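Local atomic coordinates of aspergillopepsin-2 heavy chain (Aspergillus niger var. macrosporus, PDB entry 1Y43), a protein that is a glutamic-type (peptidase G1) acid endopeptidase chain and, as part of aspergillopepsin-2, probably cleaves peptide bonds of proteins under acidic conditions. Residues B[12-17]-B[98-103]; B[36-41]-B[55-60]; B[61-66]-B[79-84]; B[105-110]-B[132-137]. All blocks are in the same frame, centred on the assembly; numbering follows the deposited sequence.

Contact 1: B[12-17]-B[98-103]; sequences GIDGDT and GDLCET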
loop_
_atom_site.group_PDB
_atom_site.type_symbol
_atom_site.label_atom_id
_atom_site.label_comp_id
_atom_site.label_asym_id
_atom_site.label_seq_id
_atom_site.Cartn_x
_atom_site.Cartn_y
_atom_site.Cartn_z
ATOM N N GLY B 12 -2.860 3.209 3.080
ATOM C CA GLY B 12 -3.222 2.964 4.456
ATOM C C GLY B 12 -3.198 4.176 5.353
ATOM O O GLY B 12 -2.814 5.277 4.942
ATOM N N ILE B 13 -3.721 3.968 6.556
ATOM C CA ILE B 13 -3.759 4.974 7.604
ATOM C C ILE B 13 -2.899 4.441 8.762
ATOM O O ILE B 13 -3.037 3.280 9.168
ATOM C CB ILE B 13 -5.207 5.201 8.104
ATOM C CG1 ILE B 13 -6.049 5.806 6.969
ATOM C CG2 ILE B 13 -5.218 6.112 9.340
ATOM C CD1 ILE B 13 -7.530 5.983 7.306
ATOM N N ASP B 14 -1.983 5.288 9.229
ATOM C CA ASP B 14 -1.092 5.003 10.347
ATOM C C ASP B 14 0.016 3.995 10.098
ATOM O O ASP B 14 0.214 3.552 8.965
ATOM C CB ASP B 14 -1.908 4.679 11.604
ATOM C CG ASP B 14 -2.729 5.877 12.074
ATOM O OD1 ASP B 14 -2.273 7.019 11.878
ATOM O OD2 ASP B 14 -3.828 5.677 12.625
ATOM N N GLY B 15 0.816 3.746 11.125
ATOM C CA GLY B 15 1.914 2.809 10.989
ATOM C C GLY B 15 3.302 3.432 10.947
ATOM O O GLY B 15 4.285 2.719 11.125
ATOM N N ASP B 16 3.400 4.736 10.700
ATOM C CA ASP B 16 4.713 5.380 10.658
ATOM C C ASP B 16 5.015 6.062 11.994
ATOM O O ASP B 16 5.967 5.688 12.675
ATOM C CB ASP B 16 4.809 6.370 9.494
ATOM C CG ASP B 16 6.192 6.991 9.363
ATOM O OD1 ASP B 16 7.148 6.534 10.022
ATOM O OD2 ASP B 16 6.326 7.946 8.589
ATOM N N THR B 17 4.240 7.083 12.354
ATOM C CA THR B 17 4.431 7.768 13.638
ATOM C C THR B 17 3.390 7.298 14.657
ATOM O O THR B 17 3.411 7.699 15.822
ATOM C CB THR B 17 4.371 9.308 13.507
ATOM O OG1 THR B 17 3.109 9.702 12.962
ATOM C CG2 THR B 17 5.482 9.810 12.601
ATOM N N GLY B 98 -6.361 -3.001 17.477
ATOM C CA GLY B 98 -5.608 -1.778 17.687
ATOM C C GLY B 98 -6.338 -0.515 17.278
ATOM O O GLY B 98 -7.093 -0.500 16.300
ATOM N N ASP B 99 -6.116 0.551 18.035
ATOM C CA ASP B 99 -6.750 1.835 17.761
ATOM C C ASP B 99 -5.895 2.698 16.870
ATOM O O ASP B 99 -4.697 2.823 17.081
ATOM C CB ASP B 99 -7.007 2.617 19.056
ATOM C CG ASP B 99 -8.108 2.016 19.894
ATOM O OD1 ASP B 99 -8.913 1.216 19.368
ATOM O OD2 ASP B 99 -8.162 2.335 21.099
ATOM N N LEU B 100 -6.531 3.318 15.880
ATOM C CA LEU B 100 -5.837 4.213 14.974
ATOM C C LEU B 100 -5.589 5.546 15.677
ATOM O O LEU B 100 -6.296 5.892 16.620
ATOM C CB LEU B 100 -6.717 4.504 13.765
ATOM C CG LEU B 100 -7.037 3.339 12.845
ATOM C CD1 LEU B 100 -8.042 3.804 11.790
ATOM C CD2 LEU B 100 -5.744 2.847 12.209
ATOM N N CYS B 101 -4.554 6.265 15.252
ATOM C CA CYS B 101 -4.285 7.610 15.772
ATOM C C CYS B 101 -4.807 8.593 14.721
ATOM O O CYS B 101 -5.087 9.747 15.026
ATOM C CB CYS B 101 -2.790 7.893 15.901
ATOM S SG CYS B 101 -1.801 6.700 16.817
ATOM N N GLU B 102 -4.862 8.127 13.470
ATOM C CA GLU B 102 -5.286 8.919 12.316
ATOM C C GLU B 102 -4.297 10.049 12.017
ATOM O O GLU B 102 -4.674 11.129 11.553
ATOM C CB GLU B 102 -6.729 9.419 12.484
ATOM C CG GLU B 102 -7.721 8.273 12.571
ATOM C CD GLU B 102 -9.172 8.711 12.665
ATOM O OE1 GLU B 102 -9.454 9.908 12.879
ATOM O OE2 GLU B 102 -10.035 7.828 12.508
ATOM N N THR B 103 -3.012 9.762 12.239
ATOM C CA THR B 103 -1.954 10.737 12.015
ATOM C C THR B 103 -1.123 10.507 10.761
ATOM O O THR B 103 -0.335 11.367 10.388
ATOM C CB THR B 103 -1.022 10.869 13.249
ATOM O OG1 THR B 103 -0.478 9.589 13.573
ATOM C CG2 THR B 103 -1.804 11.410 14.454
HETATM O O HOH W 1 2.062 11.694 14.307
#
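The carboxylate of Asp14 is gripped by a run of backbone N-H groups from the 98-103 loop, joining the end of strand 4-13 to the connection that leads into strand 104-114 of this beta-sandwich enzyme. Its OD2 takes two of them: Glu102 N, 2.8 Å from Asp14 OD2, meets the syn lone pair in a nearly straight bond of 163°, whereas Cys101 N, also 2.8 Å from Asp14 OD2, comes in from above the carboxylate plane, 46° out of it. The other oxygen accepts Thr103 N, 2.9 Å from Asp14 OD1, again on the syn side, and takes a further bond from the backbone N of Asn104. Consecutive amides thus converge on one buried acid, fixing the loop backbone and holding the carboxylate against rotation; such a cluster of donors would probably favour the ionised form. With CG anti to the carbonyl carbon (chi1 -64°), the CB-CG bond of Asp14 heads for the loop amides.

Apolar groups border the polar core. Leu100 packs CB against the acid, 3.3 Å from Asp14 OD2, and its CD2 stands 4.4 Å from Ile13 CG2. CG2 of Ile13 also rests on the backbone of the loop, 4.1 Å from Glu102 CA. Close by, the disulfide from Cys101 to Cys18 ties the same two parts of the chain covalently. At the more open end, the hydroxyl of Thr17 bonds to the side-chain amide of Asn104, and a water 2.6 Å from Thr17 OG1 reaches Thr103 OG1 only weakly, at 3.4 Å.

Contact 2: B[36-41]-B[55-60]; sequences TSYDAW and ITISEG. With SO4 (sulfate ion), chain E.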
loop_
_atom_site.group_PDB
_atom_site.type_symbol
_atom_site.label_atom_id
_atom_site.label_comp_id
_atom_site.label_asym_id
_atom_site.label_seq_id
_atom_site.Cartn_x
_atom_site.Cartn_y
_atom_site.Cartn_z
ATOM N N THR B 36 4.020 -15.708 -12.676
ATOM C CA THR B 36 3.683 -14.610 -11.774
ATOM C C THR B 36 2.449 -14.978 -10.973
ATOM O O THR B 36 1.636 -15.812 -11.403
ATOM C CB THR B 36 3.377 -13.294 -12.523
ATOM O OG1 THR B 36 2.263 -13.493 -13.398
ATOM C CG2 THR B 36 4.582 -12.816 -13.305
ATOM N N SER B 37 2.310 -14.362 -9.805
ATOM C CA SER B 37 1.172 -14.597 -8.932
ATOM C C SER B 37 0.752 -13.233 -8.370
ATOM O O SER B 37 1.612 -12.451 -7.968
ATOM C CB SER B 37 1.577 -15.533 -7.789
ATOM O OG SER B 37 0.428 -16.040 -7.152
ATOM N N TYR B 38 -0.553 -12.938 -8.394
ATOM C CA TYR B 38 -1.088 -11.663 -7.898
ATOM C C TYR B 38 -2.253 -11.934 -6.958
ATOM O O TYR B 38 -3.042 -12.844 -7.206
ATOM C CB TYR B 38 -1.634 -10.805 -9.054
ATOM C CG TYR B 38 -0.623 -10.382 -10.095
ATOM C CD1 TYR B 38 0.210 -9.286 -9.876
ATOM C CD2 TYR B 38 -0.497 -11.078 -11.304
ATOM C CE1 TYR B 38 1.146 -8.890 -10.828
ATOM C CE2 TYR B 38 0.444 -10.691 -12.269
ATOM C CZ TYR B 38 1.260 -9.594 -12.022
ATOM O OH TYR B 38 2.194 -9.178 -12.953
ATOM N N ASP B 39 -2.380 -11.144 -5.899
ATOM C CA ASP B 39 -3.498 -11.307 -4.980
ATOM C C ASP B 39 -3.835 -9.988 -4.293
ATOM O O ASP B 39 -2.979 -9.103 -4.198
ATOM C CB ASP B 39 -3.225 -12.429 -3.959
ATOM C CG ASP B 39 -2.431 -11.973 -2.745
ATOM O OD1 ASP B 39 -1.699 -10.967 -2.817
ATOM O OD2 ASP B 39 -2.536 -12.641 -1.690
ATOM N N ALA B 40 -5.080 -9.834 -3.863
ATOM C CA ALA B 40 -5.503 -8.629 -3.159
ATOM C C ALA B 40 -5.719 -9.036 -1.704
ATOM O O ALA B 40 -6.160 -10.155 -1.429
ATOM C CB ALA B 40 -6.785 -8.073 -3.775
ATOM N N TRP B 41 -5.461 -8.120 -0.779
ATOM C CA TRP B 41 -5.582 -8.425 0.643
ATOM C C TRP B 41 -5.939 -7.195 1.472
ATOM O O TRP B 41 -5.865 -6.063 0.979
ATOM C CB TRP B 41 -4.237 -8.979 1.145
ATOM C CG TRP B 41 -3.049 -8.083 0.808
ATOM C CD1 TRP B 41 -2.258 -8.156 -0.309
ATOM C CD2 TRP B 41 -2.599 -6.928 1.540
ATOM N NE1 TRP B 41 -1.359 -7.111 -0.323
ATOM C CE2 TRP B 41 -1.545 -6.342 0.796
ATOM C CE3 TRP B 41 -2.988 -6.323 2.746
ATOM C CZ2 TRP B 41 -0.882 -5.188 1.214
ATOM C CZ3 TRP B 41 -2.325 -5.170 3.162
ATOM C CH2 TRP B 41 -1.283 -4.617 2.393
ATOM N N ILE B 55 -11.814 -11.933 -5.976
ATOM C CA ILE B 55 -11.389 -10.919 -6.935
ATOM C C ILE B 55 -10.123 -11.371 -7.649
ATOM O O ILE B 55 -9.159 -11.838 -7.028
ATOM C CB ILE B 55 -11.187 -9.505 -6.308
ATOM C CG1 ILE B 55 -11.014 -8.467 -7.430
ATOM C CG2 ILE B 55 -9.960 -9.484 -5.375
ATOM C CD1 ILE B 55 -11.192 -7.018 -6.993
ATOM N N THR B 56 -10.159 -11.265 -8.968
ATOM C CA THR B 56 -9.047 -11.653 -9.824
ATOM C C THR B 56 -8.219 -10.425 -10.204
ATOM O O THR B 56 -8.769 -9.404 -10.628
ATOM C CB THR B 56 -9.588 -12.318 -11.098
ATOM O OG1 THR B 56 -10.328 -13.482 -10.733
ATOM C CG2 THR B 56 -8.451 -12.703 -12.026
ATOM N N ILE B 57 -6.906 -10.538 -10.021
ATOM C CA ILE B 57 -5.951 -9.474 -10.319
ATOM C C ILE B 57 -4.998 -9.992 -11.411
ATOM O O ILE B 57 -4.420 -11.071 -11.255
ATOM C CB ILE B 57 -5.095 -9.131 -9.058
ATOM C CG1 ILE B 57 -5.967 -8.913 -7.817
ATOM C CG2 ILE B 57 -4.197 -7.926 -9.339
ATOM C CD1 ILE B 57 -6.814 -7.663 -7.848
ATOM N N SER B 58 -4.843 -9.237 -12.500
ATOM C CA SER B 58 -3.944 -9.621 -13.599
ATOM C C SER B 58 -2.994 -8.476 -13.958
ATOM O O SER B 58 -3.277 -7.305 -13.689
ATOM C CB SER B 58 -4.734 -9.973 -14.869
ATOM O OG SER B 58 -5.665 -11.023 -14.651
ATOM N N GLU B 59 -1.881 -8.814 -14.601
ATOM C CA GLU B 59 -0.919 -7.799 -15.008
ATOM C C GLU B 59 -1.637 -6.775 -15.886
ATOM O O GLU B 59 -2.477 -7.137 -16.720
ATOM C CB GLU B 59 0.233 -8.427 -15.807
ATOM C CG GLU B 59 1.429 -7.495 -16.058
ATOM C CD GLU B 59 1.235 -6.489 -17.198
ATOM O OE1 GLU B 59 0.415 -6.736 -18.107
ATOM O OE2 GLU B 59 1.928 -5.445 -17.192
ATOM N N GLY B 60 -1.342 -5.499 -15.655
ATOM C CA GLY B 60 -1.928 -4.452 -16.464
ATOM C C GLY B 60 -3.280 -3.931 -16.045
ATOM O O GLY B 60 -3.719 -2.919 -16.582
HETATM S S SO4 E . 1.213 -14.375 -3.337
HETATM O O1 SO4 E . 0.183 -15.391 -3.785
HETATM O O2 SO4 E . 2.594 -14.964 -3.509
HETATM O O3 SO4 E . 1.086 -13.133 -4.196
HETATM O O4 SO4 E . 1.005 -14.030 -1.884
HETATM O O HOH W 2 -5.825 -12.683 -8.388
HETATM O O HOH W 3 -6.937 -11.772 -4.884
#
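The 36-41 part of strand 35-45 and the extended 55-60 segment run roughly antiparallel, their directions 141° apart, with Tyr38 and Ile57 nearest in backbone at 5.9 Å between CA atoms. No direct backbone bond links them; two waters stand between these parts of the beta-sandwich, each spanning a peptide group on one side and one on the other. The first donates to Tyr38 O at 3.0 Å and accepts from Ile57 N at 2.9 Å. The second accepts from Ala40 N at 2.9 Å and donates to Ile55 O at 3.1 Å, so four main-chain polar groups are satisfied across a separation too wide for a regular ladder.

Side chains close the same gap. Tyr38 and Ile57 point toward each other and meet near their bases, CB of Tyr38 lying 3.8 Å from CB of Ile57. Further on, the small methyl of Ala40 is met by two branches: CG2 of Ile55, 3.8 Å from Ala40 CB, and slightly farther off CD1 of Ile57. Val79 of the neighbouring hairpin packs on this methyl too, and Val27 of strand 22-32 on Ile57.

Toward the surface, with CG anti to the carbonyl carbon (chi1 -62°), the Tyr38 ring leaves CB on the side of Glu59 and runs beside it, both pointing the same way, with ring and carboxylate planes 57° apart. The hydroxyl bonds to the backbone of the other protein chain of the assembly, tying this corner to the subunit interface. Glu59 meets the phenol through aliphatic carbon: its CB lies 3.5 Å from Tyr38 OH.

Contact 3: B[61-66]-B[79-84]; sequences DSIKVT and VENLTT. With SO4 (sulfate ion), chain G.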
loop_
_atom_site.group_PDB
_atom_site.type_symbol
_atom_site.label_atom_id
_atom_site.label_comp_id
_atom_site.label_asym_id
_atom_site.label_seq_id
_atom_site.Cartn_x
_atom_site.Cartn_y
_atom_site.Cartn_z
ATOM N N ASP B 61 -3.951 -4.602 -15.115
ATOM C CA ASP B 61 -5.264 -4.146 -14.670
ATOM C C ASP B 61 -5.151 -2.859 -13.867
ATOM O O ASP B 61 -4.150 -2.625 -13.184
ATOM C CB ASP B 61 -5.921 -5.197 -13.774
ATOM C CG ASP B 61 -6.410 -6.415 -14.536
ATOM O OD1 ASP B 61 -6.459 -6.392 -15.785
ATOM O OD2 ASP B 61 -6.778 -7.394 -13.863
ATOM N N SER B 62 -6.189 -2.037 -13.953
ATOM C CA SER B 62 -6.263 -0.791 -13.212
ATOM C C SER B 62 -6.994 -1.089 -11.920
ATOM O O SER B 62 -8.138 -1.571 -11.930
ATOM C CB SER B 62 -7.043 0.241 -14.001
ATOM O OG SER B 62 -6.241 0.758 -15.038
ATOM N N ILE B 63 -6.324 -0.813 -10.812
ATOM C CA ILE B 63 -6.873 -1.080 -9.501
ATOM C C ILE B 63 -7.065 0.208 -8.715
ATOM O O ILE B 63 -6.242 1.122 -8.811
ATOM C CB ILE B 63 -5.889 -1.967 -8.697
ATOM C CG1 ILE B 63 -5.588 -3.257 -9.462
ATOM C CG2 ILE B 63 -6.414 -2.253 -7.307
ATOM C CD1 ILE B 63 -6.795 -4.103 -9.818
ATOM N N LYS B 64 -8.173 0.312 -7.990
ATOM C CA LYS B 64 -8.405 1.468 -7.128
ATOM C C LYS B 64 -8.539 0.912 -5.715
ATOM O O LYS B 64 -9.353 0.016 -5.468
ATOM C CB LYS B 64 -9.677 2.227 -7.520
ATOM C CG LYS B 64 -9.939 3.443 -6.646
ATOM C CD LYS B 64 -11.120 4.244 -7.155
ATOM C CE LYS B 64 -11.446 5.420 -6.242
ATOM N NZ LYS B 64 -12.749 6.045 -6.642
ATOM N N VAL B 65 -7.689 1.376 -4.812
ATOM C CA VAL B 65 -7.735 0.925 -3.426
ATOM C C VAL B 65 -8.130 2.073 -2.506
ATOM O O VAL B 65 -7.664 3.207 -2.667
ATOM C CB VAL B 65 -6.377 0.331 -2.955
ATOM C CG1 VAL B 65 -6.164 -1.040 -3.572
ATOM C CG2 VAL B 65 -5.213 1.270 -3.307
ATOM N N THR B 66 -8.924 1.752 -1.489
ATOM C CA THR B 66 -9.405 2.749 -0.546
ATOM C C THR B 66 -9.563 2.189 0.861
ATOM O O THR B 66 -10.061 1.072 1.025
ATOM C CB THR B 66 -10.823 3.218 -0.967
ATOM O OG1 THR B 66 -10.784 3.737 -2.300
ATOM C CG2 THR B 66 -11.373 4.267 -0.012
ATOM N N VAL B 79 -11.068 -2.867 -2.536
ATOM C CA VAL B 79 -10.215 -3.084 -3.701
ATOM C C VAL B 79 -11.142 -3.216 -4.906
ATOM O O VAL B 79 -12.040 -4.073 -4.936
ATOM C CB VAL B 79 -9.359 -4.381 -3.594
ATOM C CG1 VAL B 79 -8.596 -4.618 -4.904
ATOM C CG2 VAL B 79 -8.375 -4.280 -2.424
ATOM N N GLU B 80 -10.973 -2.323 -5.864
ATOM C CA GLU B 80 -11.790 -2.358 -7.053
ATOM C C GLU B 80 -10.906 -2.567 -8.263
ATOM O O GLU B 80 -9.904 -1.876 -8.432
ATOM C CB GLU B 80 -12.530 -1.042 -7.217
ATOM C CG GLU B 80 -13.416 -0.998 -8.449
ATOM C CD GLU B 80 -14.130 0.341 -8.623
ATOM O OE1 GLU B 80 -13.715 1.352 -7.993
ATOM O OE2 GLU B 80 -15.098 0.387 -9.422
ATOM N N ASN B 81 -11.238 -3.568 -9.064
ATOM C CA ASN B 81 -10.499 -3.817 -10.287
ATOM C C ASN B 81 -11.320 -3.103 -11.359
ATOM O O ASN B 81 -12.358 -3.605 -11.801
ATOM C CB ASN B 81 -10.419 -5.311 -10.575
ATOM C CG ASN B 81 -9.553 -5.617 -11.773
ATOM O OD1 ASN B 81 -9.496 -4.832 -12.729
ATOM N ND2 ASN B 81 -8.873 -6.749 -11.736
ATOM N N LEU B 82 -10.883 -1.909 -11.738
ATOM C CA LEU B 82 -11.593 -1.104 -12.719
ATOM C C LEU B 82 -11.690 -1.766 -14.075
ATOM O O LEU B 82 -12.705 -1.628 -14.759
ATOM C CB LEU B 82 -10.942 0.271 -12.836
ATOM C CG LEU B 82 -10.887 1.025 -11.501
ATOM C CD1 LEU B 82 -10.174 2.348 -11.652
ATOM C CD2 LEU B 82 -12.298 1.242 -11.001
ATOM N N THR B 83 -10.679 -2.550 -14.425
ATOM C CA THR B 83 -10.633 -3.230 -15.712
ATOM C C THR B 83 -11.731 -4.277 -15.874
ATOM O O THR B 83 -12.324 -4.404 -16.942
ATOM C CB THR B 83 -9.257 -3.908 -15.903
ATOM O OG1 THR B 83 -8.225 -2.931 -15.745
ATOM C CG2 THR B 83 -9.153 -4.568 -17.277
ATOM N N THR B 84 -11.999 -5.026 -14.812
ATOM C CA THR B 84 -13.000 -6.078 -14.876
ATOM C C THR B 84 -14.336 -5.716 -14.246
ATOM O O THR B 84 -15.292 -6.483 -14.338
ATOM C CB THR B 84 -12.487 -7.347 -14.196
ATOM O OG1 THR B 84 -12.222 -7.071 -12.819
ATOM C CG2 THR B 84 -11.204 -7.828 -14.858
HETATM S S SO4 G . -15.545 4.314 -8.121
HETATM O O1 SO4 G . -16.113 3.078 -8.799
HETATM O O2 SO4 G . -14.351 4.798 -8.911
HETATM O O3 SO4 G . -16.597 5.406 -8.071
HETATM O O4 SO4 G . -15.112 3.967 -6.717
#
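Asp61 opens the pairing with the side chain of Asn81, at the end of the antiparallel beta hairpin formed by strands 62-69 and 74-81. Asn81 ND2 donates to Asp61 OD2 over 3.1 Å, the acceptor lying close to the amide plane but the donor standing 48° out of the carboxylate plane. That oxygen also receives Ser58 N, and the same amide nitrogen donates to Thr56 O, so the pair ties the preceding loop to the hairpin.

Both backbone groups of Ser62 are held by the 79-84 segment: its N donates to Thr83 OG1 at 2.9 Å in an almost straight bond, and its O accepts Leu82 N at 2.8 Å. The turn beyond the strand is itself steadied by an Asx motif, in which Asn81 OD1 accepts from Thr84 N. Ile63 then faces Asn81 as a non-hydrogen-bonded pair, laying CD1 against the amide, 3.7 Å from Asn81 CG.

Lys64 and Glu80 form the hydrogen-bonded pair, with Lys64 N 2.8 Å from Glu80 O and Glu80 N 2.9 Å from Lys64 O. On the face carrying these two, the fully extended Lys64 chain brings NZ to a sulfate, probably from the crystallisation liquor, 3.0 Å from its O2. Residues 62-66 also pair with an antiparallel strand of the other chain, and the sheet therefore continues across the interface. Val65 lies alongside Val79 on the face shared with Ile63 and Asn81, and there CG1 of Val65 stands 4.1 Å from Val79 CG2.

Contact 4: B[105-110]-B[132-137]; sequences AEWIVE and AEATSG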
loop_
_atom_site.group_PDB
_atom_site.type_symbol
_atom_site.label_atom_id
_atom_site.label_comp_id
_atom_site.label_asym_id
_atom_site.label_seq_id
_atom_site.Cartn_x
_atom_site.Cartn_y
_atom_site.Cartn_z
ATOM N N ALA B 105 -1.220 9.041 6.560
ATOM C CA ALA B 105 -1.974 8.598 5.380
ATOM C C ALA B 105 -0.834 8.293 4.414
ATOM O O ALA B 105 0.054 9.124 4.236
ATOM C CB ALA B 105 -2.858 9.724 4.823
ATOM N N GLU B 106 -0.835 7.122 3.791
ATOM C CA GLU B 106 0.285 6.768 2.912
ATOM C C GLU B 106 -0.050 5.920 1.695
ATOM O O GLU B 106 -1.083 5.257 1.660
ATOM C CB GLU B 106 1.385 6.076 3.743
ATOM C CG GLU B 106 0.975 4.749 4.392
ATOM C CD GLU B 106 0.506 4.865 5.846
ATOM O OE1 GLU B 106 0.691 5.916 6.484
ATOM O OE2 GLU B 106 -0.078 3.881 6.342
ATOM N N TRP B 107 0.841 6.002 0.695
ATOM C CA TRP B 107 0.781 5.274 -0.575
ATOM C C TRP B 107 2.148 4.600 -0.586
ATOM O O TRP B 107 3.175 5.271 -0.755
ATOM C CB TRP B 107 0.642 6.257 -1.744
ATOM C CG TRP B 107 -0.619 7.078 -1.672
ATOM C CD1 TRP B 107 -1.831 6.765 -2.216
ATOM C CD2 TRP B 107 -0.787 8.328 -0.979
ATOM N NE1 TRP B 107 -2.746 7.753 -1.893
ATOM C CE2 TRP B 107 -2.138 8.712 -1.149
ATOM C CE3 TRP B 107 0.074 9.149 -0.239
ATOM C CZ2 TRP B 107 -2.650 9.899 -0.587
ATOM C CZ3 TRP B 107 -0.439 10.325 0.317
ATOM C CH2 TRP B 107 -1.789 10.684 0.137
ATOM N N ILE B 108 2.162 3.274 -0.442
ATOM C CA ILE B 108 3.418 2.544 -0.280
ATOM C C ILE B 108 3.634 1.290 -1.130
ATOM O O ILE B 108 2.684 0.596 -1.475
ATOM C CB ILE B 108 3.506 2.075 1.225
ATOM C CG1 ILE B 108 3.443 3.275 2.188
ATOM C CG2 ILE B 108 4.745 1.222 1.489
ATOM C CD1 ILE B 108 4.673 4.179 2.162
ATOM N N VAL B 109 4.898 1.081 -1.523
ATOM C CA VAL B 109 5.335 -0.135 -2.198
ATOM C C VAL B 109 6.273 -0.723 -1.123
ATOM O O VAL B 109 7.232 -0.078 -0.679
ATOM C CB VAL B 109 6.080 0.125 -3.523
ATOM C CG1 VAL B 109 6.673 -1.173 -4.042
ATOM C CG2 VAL B 109 5.117 0.684 -4.565
ATOM N N GLU B 110 5.975 -1.935 -0.687
ATOM C CA GLU B 110 6.725 -2.550 0.395
ATOM C C GLU B 110 7.397 -3.880 0.112
ATOM O O GLU B 110 6.936 -4.670 -0.722
ATOM C CB GLU B 110 5.776 -2.733 1.586
ATOM C CG GLU B 110 6.358 -3.506 2.763
ATOM C CD GLU B 110 5.395 -3.658 3.936
ATOM O OE1 GLU B 110 4.283 -3.100 3.911
ATOM O OE2 GLU B 110 5.765 -4.345 4.899
ATOM N N ALA B 132 -4.217 10.174 -6.082
ATOM C CA ALA B 132 -3.730 9.930 -4.728
ATOM C C ALA B 132 -4.257 11.030 -3.825
ATOM O O ALA B 132 -3.748 12.155 -3.845
ATOM C CB ALA B 132 -2.216 9.914 -4.726
ATOM N N GLU B 133 -5.272 10.698 -3.035
ATOM C CA GLU B 133 -5.923 11.665 -2.162
ATOM C C GLU B 133 -6.210 11.121 -0.772
ATOM O O GLU B 133 -6.566 9.947 -0.616
ATOM C CB GLU B 133 -7.261 12.094 -2.793
ATOM C CG GLU B 133 -7.120 12.767 -4.160
ATOM C CD GLU B 133 -8.448 13.108 -4.819
ATOM O OE1 GLU B 133 -9.514 12.892 -4.204
ATOM O OE2 GLU B 133 -8.430 13.618 -5.964
ATOM N N ALA B 134 -6.046 11.985 0.227
ATOM C CA ALA B 134 -6.336 11.653 1.624
ATOM C C ALA B 134 -7.370 12.670 2.110
ATOM O O ALA B 134 -7.347 13.823 1.680
ATOM C CB ALA B 134 -5.064 11.748 2.472
ATOM N N THR B 135 -8.273 12.255 2.989
ATOM C CA THR B 135 -9.293 13.156 3.509
ATOM C C THR B 135 -9.048 13.362 4.991
ATOM O O THR B 135 -8.930 12.400 5.744
ATOM C CB THR B 135 -10.698 12.593 3.275
ATOM O OG1 THR B 135 -10.860 12.333 1.879
ATOM C CG2 THR B 135 -11.766 13.590 3.715
ATOM N N SER B 136 -8.976 14.627 5.386
ATOM C CA SER B 136 -8.729 15.016 6.764
ATOM C C SER B 136 -9.678 16.160 7.093
ATOM O O SER B 136 -9.727 17.149 6.372
ATOM C CB SER B 136 -7.277 15.491 6.910
ATOM O OG SER B 136 -7.038 16.007 8.206
ATOM N N GLY B 137 -10.455 16.015 8.165
ATOM C CA GLY B 137 -11.384 17.066 8.548
ATOM C C GLY B 137 -12.385 17.440 7.470
ATOM O O GLY B 137 -12.863 18.581 7.421
#
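Ala132 places its methyl over the five-membered ring of Trp107 in a CH-pi contact, CB lying 3.9 Å from the ring centroid and 23° off the normal. The interaction links the two sheets of the beta-sandwich through strands 104-114 and 126-136, whose short segments here run nearly antiparallel (162°) at 8.0 Å between axes, a spacing bridged by side chains and not by backbone bonds. The methyl is displaced toward the rim of the indole and is nearest the pyrrole nitrogen, with Ala132 CB 3.6 Å from Trp107 NE1.

The six-membered ring meets the facing backbone. CZ2 of Trp107 comes within 3.7 Å of Glu133 N, and the carbonyl carbon of Glu133 lies at the ring edge, in plane. CH2 then touches the methyl of Ala134 at 4.2 Å from its CB. Beyond the indole, Ala105 CB and Ala134 CB meet methyl to methyl at 3.8 Å. With CG anti to the carbonyl carbon (chi1 -62°), the CB-CG bond of Trp107 carries the indole toward strand 126-136.

Farther out, Val11 of strand 4-13 and Pro143 also pack on the ring. Both segments pair antiparallel with strand residues of the other protein chain. That chain also accepts a bond from Trp107: NE1 donates to its backbone, which holds the indole at its nitrogen.

How the contacts relate
Contact 4 is buried packing, alanine methyls and an indole between two sheets, whereas contacts 1, 2 and 3 are only partly buried and lean more on polar groups. Contact 1 rests on one carboxylate gripped by backbone amides, contact 2 on bridging waters with apolar side chains, and contact 3 on regular strand pairing. Contacts 1 and 4 adjoin through neighbouring strands 4-13 and 104-114, where Gly12 O lies 2.9 Å from Glu106 N. Contacts 2 and 3 likewise touch, with centres about 10 Å apart; Ile55 packs on the hairpin of contact 3. These two lie on the side of the chain's centre away from contact 1, whose centre is about 26 Å from that of contact 2.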